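Local coordinates for uncharacterized protein (Parabacteroides merdae, PDB 4R7F), which is of unknown function but has three immunoglobulin-like beta-sandwich domains, the first probably related to the opening domain of type 9 secretion system plug proteins, at residues Ile14-Val19 with Ile130-Phe135; Thr51-Tyr55 with Tyr99-Asn105; Tyr346-Phe350 with Thr360-Glu364. One frame throughout, in Å; residues are numbered along the deposited sequence.

Contact 1 of 3, residues Ile14-Val19 with Ile130-Phe135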
loop_
_atom_site.group_PDB
_atom_site.type_symbol
_atom_site.label_atom_id
_atom_site.label_comp_id
_atom_site.label_asym_id
_atom_site.label_seq_id
_atom_site.Cartn_x
_atom_site.Cartn_y
_atom_site.Cartn_z
ATOM N N ILE A 14 -14.049 -11.620 28.594
ATOM C CA ILE A 14 -14.081 -11.285 27.165
ATOM C C ILE A 14 -12.642 -11.098 26.652
ATOM O O ILE A 14 -11.851 -10.369 27.244
ATOM C CB ILE A 14 -14.918 -9.965 26.974
ATOM C CG1 ILE A 14 -16.375 -10.168 27.413
ATOM C CG2 ILE A 14 -14.843 -9.397 25.561
ATOM C CD1 ILE A 14 -17.098 -11.262 26.664
ATOM N N LYS A 15 -12.290 -11.724 25.539
ATOM C CA LYS A 15 -10.934 -11.574 25.004
ATOM C C LYS A 15 -10.997 -11.442 23.514
ATOM O O LYS A 15 -11.980 -11.861 22.882
ATOM C CB LYS A 15 -10.074 -12.778 25.336
ATOM C CG LYS A 15 -9.899 -13.057 26.813
ATOM C CD LYS A 15 -9.018 -12.015 27.477
ATOM C CE LYS A 15 -8.684 -12.446 28.903
ATOM N NZ LYS A 15 -8.600 -11.322 29.888
ATOM N N THR A 16 -9.952 -10.826 22.967
ATOM C CA THR A 16 -9.663 -10.836 21.528
ATOM C C THR A 16 -10.787 -10.175 20.778
ATOM O O THR A 16 -11.286 -10.672 19.750
ATOM C CB THR A 16 -9.379 -12.282 21.051
ATOM O OG1 THR A 16 -8.457 -12.891 21.971
ATOM C CG2 THR A 16 -8.791 -12.299 19.673
ATOM N N LEU A 17 -11.205 -9.041 21.322
ATOM C CA LEU A 17 -12.158 -8.185 20.635
ATOM C C LEU A 17 -11.511 -7.602 19.384
ATOM O O LEU A 17 -10.498 -6.936 19.473
ATOM C CB LEU A 17 -12.604 -7.058 21.529
ATOM C CG LEU A 17 -13.554 -6.052 20.903
ATOM C CD1 LEU A 17 -14.888 -6.697 20.576
ATOM C CD2 LEU A 17 -13.754 -4.905 21.878
ATOM N N GLN A 18 -12.120 -7.873 18.236
ATOM C CA GLN A 18 -11.723 -7.315 16.962
ATOM C C GLN A 18 -12.892 -6.589 16.320
ATOM O O GLN A 18 -14.024 -7.078 16.328
ATOM C CB GLN A 18 -11.293 -8.423 16.006
ATOM C CG GLN A 18 -10.129 -9.251 16.507
ATOM C CD GLN A 18 -9.735 -10.364 15.542
ATOM O OE1 GLN A 18 -10.132 -11.537 15.697
ATOM N NE2 GLN A 18 -8.948 -10.009 14.559
ATOM N N VAL A 19 -12.575 -5.422 15.776
ATOM C CA VAL A 19 -13.438 -4.621 14.938
ATOM C C VAL A 19 -12.737 -4.381 13.585
ATOM O O VAL A 19 -11.700 -3.729 13.509
ATOM C CB VAL A 19 -13.735 -3.291 15.630
ATOM C CG1 VAL A 19 -14.677 -2.446 14.779
ATOM C CG2 VAL A 19 -14.289 -3.559 17.025
ATOM N N ILE A 130 -20.192 -5.009 29.131
ATOM C CA ILE A 130 -18.972 -5.796 29.141
ATOM C C ILE A 130 -17.899 -5.383 28.132
ATOM O O ILE A 130 -16.714 -5.665 28.349
ATOM C CB ILE A 130 -19.234 -7.314 28.986
ATOM C CG1 ILE A 130 -19.860 -7.657 27.649
ATOM C CG2 ILE A 130 -20.088 -7.820 30.143
ATOM C CD1 ILE A 130 -20.004 -9.144 27.464
ATOM N N PHE A 131 -18.308 -4.800 27.006
ATOM C CA PHE A 131 -17.384 -4.125 26.098
ATOM C C PHE A 131 -18.131 -3.164 25.197
ATOM O O PHE A 131 -19.325 -3.267 25.033
ATOM C CB PHE A 131 -16.557 -5.118 25.295
ATOM C CG PHE A 131 -17.290 -5.799 24.163
ATOM C CD1 PHE A 131 -17.488 -5.149 22.955
ATOM C CD2 PHE A 131 -17.703 -7.115 24.285
ATOM C CE1 PHE A 131 -18.112 -5.775 21.895
ATOM C CE2 PHE A 131 -18.329 -7.757 23.228
ATOM C CZ PHE A 131 -18.538 -7.092 22.040
ATOM N N THR A 132 -17.390 -2.221 24.657
ATOM C CA THR A 132 -17.825 -1.309 23.622
ATOM C C THR A 132 -16.959 -1.541 22.375
ATOM O O THR A 132 -15.746 -1.658 22.476
ATOM C CB THR A 132 -17.653 0.112 24.152
ATOM O OG1 THR A 132 -18.417 0.219 25.343
ATOM C CG2 THR A 132 -18.137 1.139 23.182
ATOM N N ALA A 133 -17.587 -1.670 21.212
ATOM C CA ALA A 133 -16.872 -1.722 19.937
ATOM C C ALA A 133 -17.295 -0.559 19.066
ATOM O O ALA A 133 -18.478 -0.304 18.894
ATOM C CB ALA A 133 -17.136 -3.007 19.225
ATOM N N CYS A 134 -16.313 0.170 18.546
ATOM C CA CYS A 134 -16.553 1.446 17.880
ATOM C C CYS A 134 -16.111 1.393 16.411
ATOM O O CYS A 134 -15.032 0.881 16.107
ATOM C CB CYS A 134 -15.752 2.547 18.583
ATOM S SG CYS A 134 -16.418 3.122 20.142
ATOM N N PHE A 135 -16.941 1.952 15.525
ATOM C CA PHE A 135 -16.667 2.028 14.098
ATOM C C PHE A 135 -17.411 3.232 13.542
ATOM O O PHE A 135 -18.279 3.824 14.208
ATOM C CB PHE A 135 -17.093 0.747 13.358
ATOM C CG PHE A 135 -18.568 0.475 13.408
ATOM C CD1 PHE A 135 -19.115 -0.264 14.446
ATOM C CD2 PHE A 135 -19.421 0.982 12.430
ATOM C CE1 PHE A 135 -20.485 -0.489 14.509
ATOM C CE2 PHE A 135 -20.793 0.776 12.487
ATOM C CZ PHE A 135 -21.322 0.034 13.530
#
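The two sheets of the N-terminal beta-sandwich meet here, where Ile14, Leu17 and Val19 of strand 14-21 face Ile130, Phe131 and Ala133 of strand 129-138. The segment axes come within 7.7 Å and cross at -23°, running nearly the same way, and no hydrogen bond spans the gap. The interface is therefore a layer of apolar side chains in contact. Start at Phe131: with chi1 at 76° its CG sits between the backbone N and the carbonyl carbon, and the ring projects into the space between the sheets. One face receives Leu17 CD1, which lies 3.9 Å from the centroid of the Phe131 ring and 24° off its normal, displaced toward the rim. This is a CH-pi contact, and its shortest carbon pair is Leu17 CD1 to Phe131 CE1 at 3.6 Å. Ile14 works with both branches: its CG2 reaches Phe131 CD2 at 3.9 Å, while its CD1 meets Ile130 CD1 at 3.7 Å, the two isoleucines crossing at about a right angle. Further along, Val19 divides its methyls, CG2 on Ala133 CB at 3.6 Å and CG1 against Cys134 O, also at 3.6 Å. Thr16 has a left-handed backbone conformation, which probably explains why Ile14 and Leu17, three residues apart, both turn inward. The hydroxyl of Thr16 instead bonds Tyr290 OH, away from this core. Thr132 points to the far side of its own sheet, where OG1 bonds Gln119. Phe43, from strand 39-46 next to strand 14-21, adds an edge-to-face contact with Phe131. The shallow negative angle and apolar filling are those of aligned beta-sheet packing, here within a domain consistent with the immunoglobulin-like sandwich.

Contact 2 of 3, residues Thr51-Tyr55 with Tyr99-Asn105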
loop_
_atom_site.group_PDB
_atom_site.type_symbol
_atom_site.label_atom_id
_atom_site.label_comp_id
_atom_site.label_asym_id
_atom_site.label_seq_id
_atom_site.Cartn_x
_atom_site.Cartn_y
_atom_site.Cartn_z
ATOM N N THR A 51 -23.527 -18.244 26.830
ATOM C CA THR A 51 -24.034 -17.087 27.526
ATOM C C THR A 51 -24.784 -16.272 26.492
ATOM O O THR A 51 -24.379 -16.228 25.328
ATOM C CB THR A 51 -22.846 -16.286 28.077
ATOM O OG1 THR A 51 -22.129 -17.096 29.010
ATOM C CG2 THR A 51 -23.286 -14.993 28.751
ATOM N N ARG A 52 -25.881 -15.644 26.900
ATOM C CA ARG A 52 -26.684 -14.822 25.987
ATOM C C ARG A 52 -26.186 -13.388 26.046
ATOM O O ARG A 52 -26.349 -12.727 27.070
ATOM C CB ARG A 52 -28.170 -14.850 26.376
ATOM C CG ARG A 52 -28.856 -16.196 26.209
ATOM C CD ARG A 52 -29.248 -16.469 24.762
ATOM N NE ARG A 52 -30.563 -15.913 24.441
ATOM C CZ ARG A 52 -31.237 -16.150 23.317
ATOM N NH1 ARG A 52 -30.735 -16.937 22.368
ATOM N NH2 ARG A 52 -32.426 -15.588 23.135
ATOM N N TYR A 53 -25.565 -12.911 24.966
ATOM C CA TYR A 53 -25.187 -11.503 24.906
ATOM C C TYR A 53 -26.090 -10.751 23.949
ATOM O O TYR A 53 -26.463 -11.269 22.897
ATOM C CB TYR A 53 -23.745 -11.312 24.440
ATOM C CG TYR A 53 -22.686 -11.995 25.264
ATOM C CD1 TYR A 53 -22.356 -11.543 26.535
ATOM C CD2 TYR A 53 -21.944 -13.057 24.733
ATOM C CE1 TYR A 53 -21.345 -12.161 27.283
ATOM C CE2 TYR A 53 -20.928 -13.673 25.467
ATOM C CZ TYR A 53 -20.645 -13.235 26.741
ATOM O OH TYR A 53 -19.663 -13.885 27.456
ATOM N N ALA A 54 -26.413 -9.519 24.326
ATOM C CA ALA A 54 -27.188 -8.614 23.506
ATOM C C ALA A 54 -26.466 -7.248 23.367
ATOM O O ALA A 54 -25.614 -6.907 24.175
ATOM C CB ALA A 54 -28.560 -8.428 24.145
ATOM N N TYR A 55 -26.823 -6.450 22.367
ATOM C CA TYR A 55 -26.147 -5.151 22.165
ATOM C C TYR A 55 -27.081 -3.961 21.963
ATOM O O TYR A 55 -28.216 -4.131 21.550
ATOM C CB TYR A 55 -25.189 -5.241 20.976
ATOM C CG TYR A 55 -25.859 -5.493 19.653
ATOM C CD1 TYR A 55 -26.206 -6.785 19.276
ATOM C CD2 TYR A 55 -26.121 -4.458 18.763
ATOM C CE1 TYR A 55 -26.814 -7.043 18.064
ATOM C CE2 TYR A 55 -26.724 -4.712 17.533
ATOM C CZ TYR A 55 -27.077 -6.013 17.196
ATOM O OH TYR A 55 -27.689 -6.320 16.003
ATOM N N TYR A 99 -17.684 -15.451 19.114
ATOM C CA TYR A 99 -18.901 -14.742 18.737
ATOM C C TYR A 99 -18.605 -13.769 17.612
ATOM O O TYR A 99 -17.523 -13.196 17.519
ATOM C CB TYR A 99 -19.427 -13.939 19.915
ATOM C CG TYR A 99 -19.867 -14.782 21.092
ATOM C CD1 TYR A 99 -18.938 -15.297 21.984
ATOM C CD2 TYR A 99 -21.228 -15.072 21.313
ATOM C CE1 TYR A 99 -19.329 -16.078 23.056
ATOM C CE2 TYR A 99 -21.636 -15.853 22.396
ATOM C CZ TYR A 99 -20.676 -16.371 23.252
ATOM O OH TYR A 99 -21.037 -17.135 24.334
ATOM N N ARG A 100 -19.591 -13.552 16.776
ATOM C CA ARG A 100 -19.444 -12.730 15.588
ATOM C C ARG A 100 -20.755 -12.012 15.371
ATOM O O ARG A 100 -21.812 -12.634 15.375
ATOM C CB ARG A 100 -19.123 -13.604 14.404
ATOM C CG ARG A 100 -18.888 -12.879 13.097
ATOM C CD ARG A 100 -17.881 -13.700 12.297
ATOM N NE ARG A 100 -18.068 -13.623 10.862
ATOM C CZ ARG A 100 -19.066 -14.218 10.221
ATOM N NH1 ARG A 100 -19.987 -14.913 10.887
ATOM N NH2 ARG A 100 -19.160 -14.093 8.907
ATOM N N LEU A 101 -20.654 -10.698 15.234
ATOM C CA LEU A 101 -21.754 -9.805 14.939
ATOM C C LEU A 101 -21.321 -8.990 13.743
ATOM O O LEU A 101 -20.275 -8.330 13.782
ATOM C CB LEU A 101 -22.011 -8.885 16.131
ATOM C CG LEU A 101 -22.971 -7.717 15.933
ATOM C CD1 LEU A 101 -24.387 -8.209 15.686
ATOM C CD2 LEU A 101 -22.953 -6.854 17.164
ATOM N N LEU A 102 -22.096 -9.079 12.669
ATOM C CA LEU A 102 -21.917 -8.218 11.519
ATOM C C LEU A 102 -22.946 -7.087 11.559
ATOM O O LEU A 102 -24.117 -7.295 11.916
ATOM C CB LEU A 102 -22.082 -9.009 10.239
ATOM C CG LEU A 102 -21.180 -10.223 10.129
ATOM C CD1 LEU A 102 -21.419 -10.922 8.800
ATOM C CD2 LEU A 102 -19.732 -9.807 10.273
ATOM N N LEU A 103 -22.500 -5.895 11.191
ATOM C CA LEU A 103 -23.367 -4.749 11.076
ATOM C C LEU A 103 -23.062 -3.954 9.811
ATOM O O LEU A 103 -21.916 -3.807 9.436
ATOM C CB LEU A 103 -23.166 -3.852 12.268
ATOM C CG LEU A 103 -23.762 -4.340 13.581
ATOM C CD1 LEU A 103 -23.121 -3.612 14.757
ATOM C CD2 LEU A 103 -25.261 -4.128 13.583
ATOM N N PRO A 104 -24.095 -3.437 9.139
ATOM C CA PRO A 104 -25.499 -3.669 9.438
ATOM C C PRO A 104 -25.883 -5.121 9.099
ATOM O O PRO A 104 -25.126 -5.825 8.418
ATOM C CB PRO A 104 -26.206 -2.711 8.493
ATOM C CG PRO A 104 -25.318 -2.731 7.295
ATOM C CD PRO A 104 -23.933 -2.683 7.888
ATOM N N ASN A 105 -27.033 -5.570 9.584
ATOM C CA ASN A 105 -27.470 -6.934 9.326
ATOM C C ASN A 105 -28.988 -6.939 9.121
ATOM O O ASN A 105 -29.574 -5.882 8.895
ATOM C CB ASN A 105 -26.998 -7.854 10.466
ATOM C CG ASN A 105 -27.491 -7.406 11.832
ATOM O OD1 ASN A 105 -28.630 -6.985 11.980
ATOM N ND2 ASN A 105 -26.632 -7.491 12.839
HETATM O O HOH W 1 -19.400 -17.115 26.752
#
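Tyr53 drives its ring edge into one face of Tyr99, a T-shaped pair with centroids 5.0 Å apart and planes at 75°. The leading atom is Tyr53 CE2, which sits off-centre over the Tyr99 ring, 3.5 Å from Tyr99 CZ. One face of Tyr53 is overlaid near the rim by Thr51 CG2, and Tyr99 also stacks on Phe43. The third ring, Tyr55, carries Leu101 CD2 over the centre of one face: this methyl is 3.9 Å from the Tyr55 ring centroid, only 11° off the normal, a well-centred CH-pi contact. The other methyl, Leu101 CD1, drops toward the rim and touches Tyr55 CE1 at 3.6 Å. With chi1 at 64°, CG between the backbone N and the carbonyl carbon, the Tyr55 ring reaches across to put its hydroxyl beside Leu103 CD2 and Asn105. Asn105 ND2 comes to 3.5 Å of Tyr55 OH without bonding it; one N-H of ND2 goes to Leu102 O at 2.7 Å, closing the turn around the cis peptide before Pro104. Asn105 OD1 accepts from the backbone N of Asp107 and Val108, so the amide is gripped at both ends. At the other end of the contact a water bonds Tyr99 OH at 2.9 Å and more weakly Tyr53 OH, tying the two phenols together. Strand 53-60 is flanked in its sheet by strands 81-82 and 114-122, whereas strand 96-103 runs between 39-46 and 86-88 in the facing sheet; Val120 and Ile130 close around Tyr53, and Ile41 backs Leu101.

Contact 3 of 3, residues Tyr346-Phe350 with Thr360-Glu364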
loop_
_atom_site.group_PDB
_atom_site.type_symbol
_atom_site.label_atom_id
_atom_site.label_comp_id
_atom_site.label_asym_id
_atom_site.label_seq_id
_atom_site.Cartn_x
_atom_site.Cartn_y
_atom_site.Cartn_z
ATOM N N TYR A 346 3.345 -5.246 18.334
ATOM C CA TYR A 346 3.281 -4.571 19.607
ATOM C C TYR A 346 4.411 -3.572 19.745
ATOM O O TYR A 346 5.391 -3.644 19.029
ATOM C CB TYR A 346 3.302 -5.581 20.783
ATOM C CG TYR A 346 4.627 -6.294 21.024
ATOM C CD1 TYR A 346 5.015 -7.400 20.275
ATOM C CD2 TYR A 346 5.481 -5.874 22.031
ATOM C CE1 TYR A 346 6.234 -8.054 20.543
ATOM C CE2 TYR A 346 6.685 -6.510 22.286
ATOM C CZ TYR A 346 7.073 -7.587 21.542
ATOM O OH TYR A 346 8.283 -8.194 21.855
ATOM N N GLN A 347 4.256 -2.641 20.682
ATOM C CA GLN A 347 5.311 -1.717 21.022
ATOM C C GLN A 347 5.062 -1.174 22.408
ATOM O O GLN A 347 4.031 -1.448 23.059
ATOM C CB GLN A 347 5.362 -0.577 20.024
ATOM C CG GLN A 347 4.187 0.343 20.145
ATOM C CD GLN A 347 4.187 1.484 19.137
ATOM O OE1 GLN A 347 5.156 1.728 18.416
ATOM N NE2 GLN A 347 3.074 2.201 19.092
ATOM N N TYR A 348 6.006 -0.365 22.836
ATOM C CA TYR A 348 6.046 0.152 24.163
ATOM C C TYR A 348 6.017 1.673 24.101
ATOM O O TYR A 348 6.913 2.294 23.546
ATOM C CB TYR A 348 7.338 -0.308 24.835
ATOM C CG TYR A 348 7.462 -1.806 25.065
ATOM C CD1 TYR A 348 6.705 -2.479 26.042
ATOM C CD2 TYR A 348 8.387 -2.541 24.354
ATOM C CE1 TYR A 348 6.870 -3.838 26.254
ATOM C CE2 TYR A 348 8.540 -3.889 24.556
ATOM C CZ TYR A 348 7.790 -4.542 25.486
ATOM O OH TYR A 348 8.021 -5.893 25.647
ATOM N N LEU A 349 4.990 2.263 24.688
ATOM C CA LEU A 349 4.852 3.698 24.696
ATOM C C LEU A 349 5.087 4.211 26.101
ATOM O O LEU A 349 4.691 3.588 27.056
ATOM C CB LEU A 349 3.448 4.098 24.258
ATOM C CG LEU A 349 3.014 3.817 22.827
ATOM C CD1 LEU A 349 1.597 4.367 22.643
ATOM C CD2 LEU A 349 3.960 4.471 21.837
ATOM N N PHE A 350 5.720 5.362 26.187
ATOM C CA PHE A 350 5.915 6.107 27.405
ATOM C C PHE A 350 4.866 7.232 27.503
ATOM O O PHE A 350 4.699 8.004 26.562
ATOM C CB PHE A 350 7.323 6.727 27.344
ATOM C CG PHE A 350 7.677 7.554 28.518
ATOM C CD1 PHE A 350 7.902 6.966 29.753
ATOM C CD2 PHE A 350 7.792 8.928 28.399
ATOM C CE1 PHE A 350 8.228 7.739 30.861
ATOM C CE2 PHE A 350 8.123 9.704 29.497
ATOM C CZ PHE A 350 8.356 9.105 30.726
ATOM N N THR A 360 6.406 7.237 21.274
ATOM C CA THR A 360 7.284 6.193 20.743
ATOM C C THR A 360 8.772 6.540 20.969
ATOM O O THR A 360 9.654 5.687 20.887
ATOM C CB THR A 360 7.048 6.083 19.221
ATOM O OG1 THR A 360 6.915 7.415 18.709
ATOM C CG2 THR A 360 5.804 5.309 18.921
ATOM N N GLY A 361 9.068 7.802 21.214
ATOM C CA GLY A 361 10.455 8.231 21.223
ATOM C C GLY A 361 11.374 7.527 22.207
ATOM O O GLY A 361 12.470 7.117 21.852
ATOM N N PRO A 362 10.954 7.436 23.467
ATOM C CA PRO A 362 11.898 6.956 24.497
ATOM C C PRO A 362 12.307 5.480 24.358
ATOM O O PRO A 362 13.464 5.156 24.517
ATOM C CB PRO A 362 11.146 7.218 25.803
ATOM C CG PRO A 362 10.189 8.317 25.494
ATOM C CD PRO A 362 9.749 8.050 24.064
ATOM N N ILE A 363 11.389 4.595 24.002
ATOM C CA ILE A 363 11.724 3.168 23.883
ATOM C C ILE A 363 11.824 2.629 22.440
ATOM O O ILE A 363 12.653 1.753 22.142
ATOM C CB ILE A 363 10.662 2.378 24.660
ATOM C CG1 ILE A 363 10.726 2.819 26.127
ATOM C CG2 ILE A 363 10.858 0.872 24.494
ATOM C CD1 ILE A 363 9.450 2.613 26.886
ATOM N N GLU A 364 10.957 3.123 21.559
ATOM C CA GLU A 364 10.889 2.607 20.213
ATOM C C GLU A 364 11.728 3.434 19.259
ATOM O O GLU A 364 12.199 2.926 18.257
ATOM C CB GLU A 364 9.438 2.518 19.734
ATOM C CG GLU A 364 8.574 1.616 20.595
ATOM C CD GLU A 364 9.083 0.191 20.739
ATOM O OE1 GLU A 364 10.129 -0.198 20.144
ATOM O OE2 GLU A 364 8.421 -0.583 21.478
HETATM O O HOH W 2 8.355 4.753 23.883
#
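Glu364 leaves with CG anti to its carbonyl carbon (chi1 -60°) and bends at chi2 (-57°), which folds the carboxylate back onto strand 342-352, where OE2 takes the backbone N-H of Tyr348. The bond from Tyr348 N to Glu364 OE2 is 2.8 Å long with an angle of 145° at the hydrogen, and it uses the anti lone pair, the one turned away from OE1. The Tyr348 ring and the carboxylate have almost parallel planes, but OE2 comes in obliquely near CD2 and the two do not stack; the tyrosine hydroxyl goes on to Asp256. Glu364 is buried, and its charge is met by two arginines: Arg225 NE bridges to OE2 and Arg259 NH2 to OE1. OE2 thus holds a backbone amide and a guanidinium at once, which would probably stabilise the ionised form. Strand 342-352 pairs with strands 225-228, 274-276 and 305-310, and the loop that follows it doubles back and packs against it through residues 360-364. Residues 360-362 have helical backbone angles, and one bond, Glu364 N to Thr360 O at 3.0 Å, spans the bend. The rest of the contact is mostly apolar. Thr360 CG2 wedges against Leu349 CD2 at 3.6 Å and Gln347 OE1 at 3.7 Å; Gln347 NE2 is engaged by Asn310, and Thr360 OG1 by Asn366. Ile363 CG2 presses on Tyr348 CB at 3.7 Å, and Pro362 CG sits 3.8 Å from Phe350 CB. A water bridges the backbones, donating to Tyr348 O at 2.9 Å and accepting from Ile363 N. A bound magnesium ion lies about 8 Å from the Gln347 side chain. Farther along the chain, Gln371 is among the residues at the magnesium sites.

All three contacts are buried. Contacts 1 and 2 join the same two sheets of one sandwich: contact 2 is nested in the chain loop that contact 1 closes, their centres are 11 Å apart, and they touch where Ile130 and Ile14 pack on Tyr53 and Phe135 meets Leu103. Contact 1 is made by apolar side chains, without hydrogen bonds across it, whereas contact 2 is aromatic and brings in phenols, an amide and a water. Contact 3 stands apart, its centre about 35 Å from that of contact 2, with no touch to either. It joins a strand to its own following loop rather than sheet to sheet, and relies on a buried carboxylate, arginines and a bridging water.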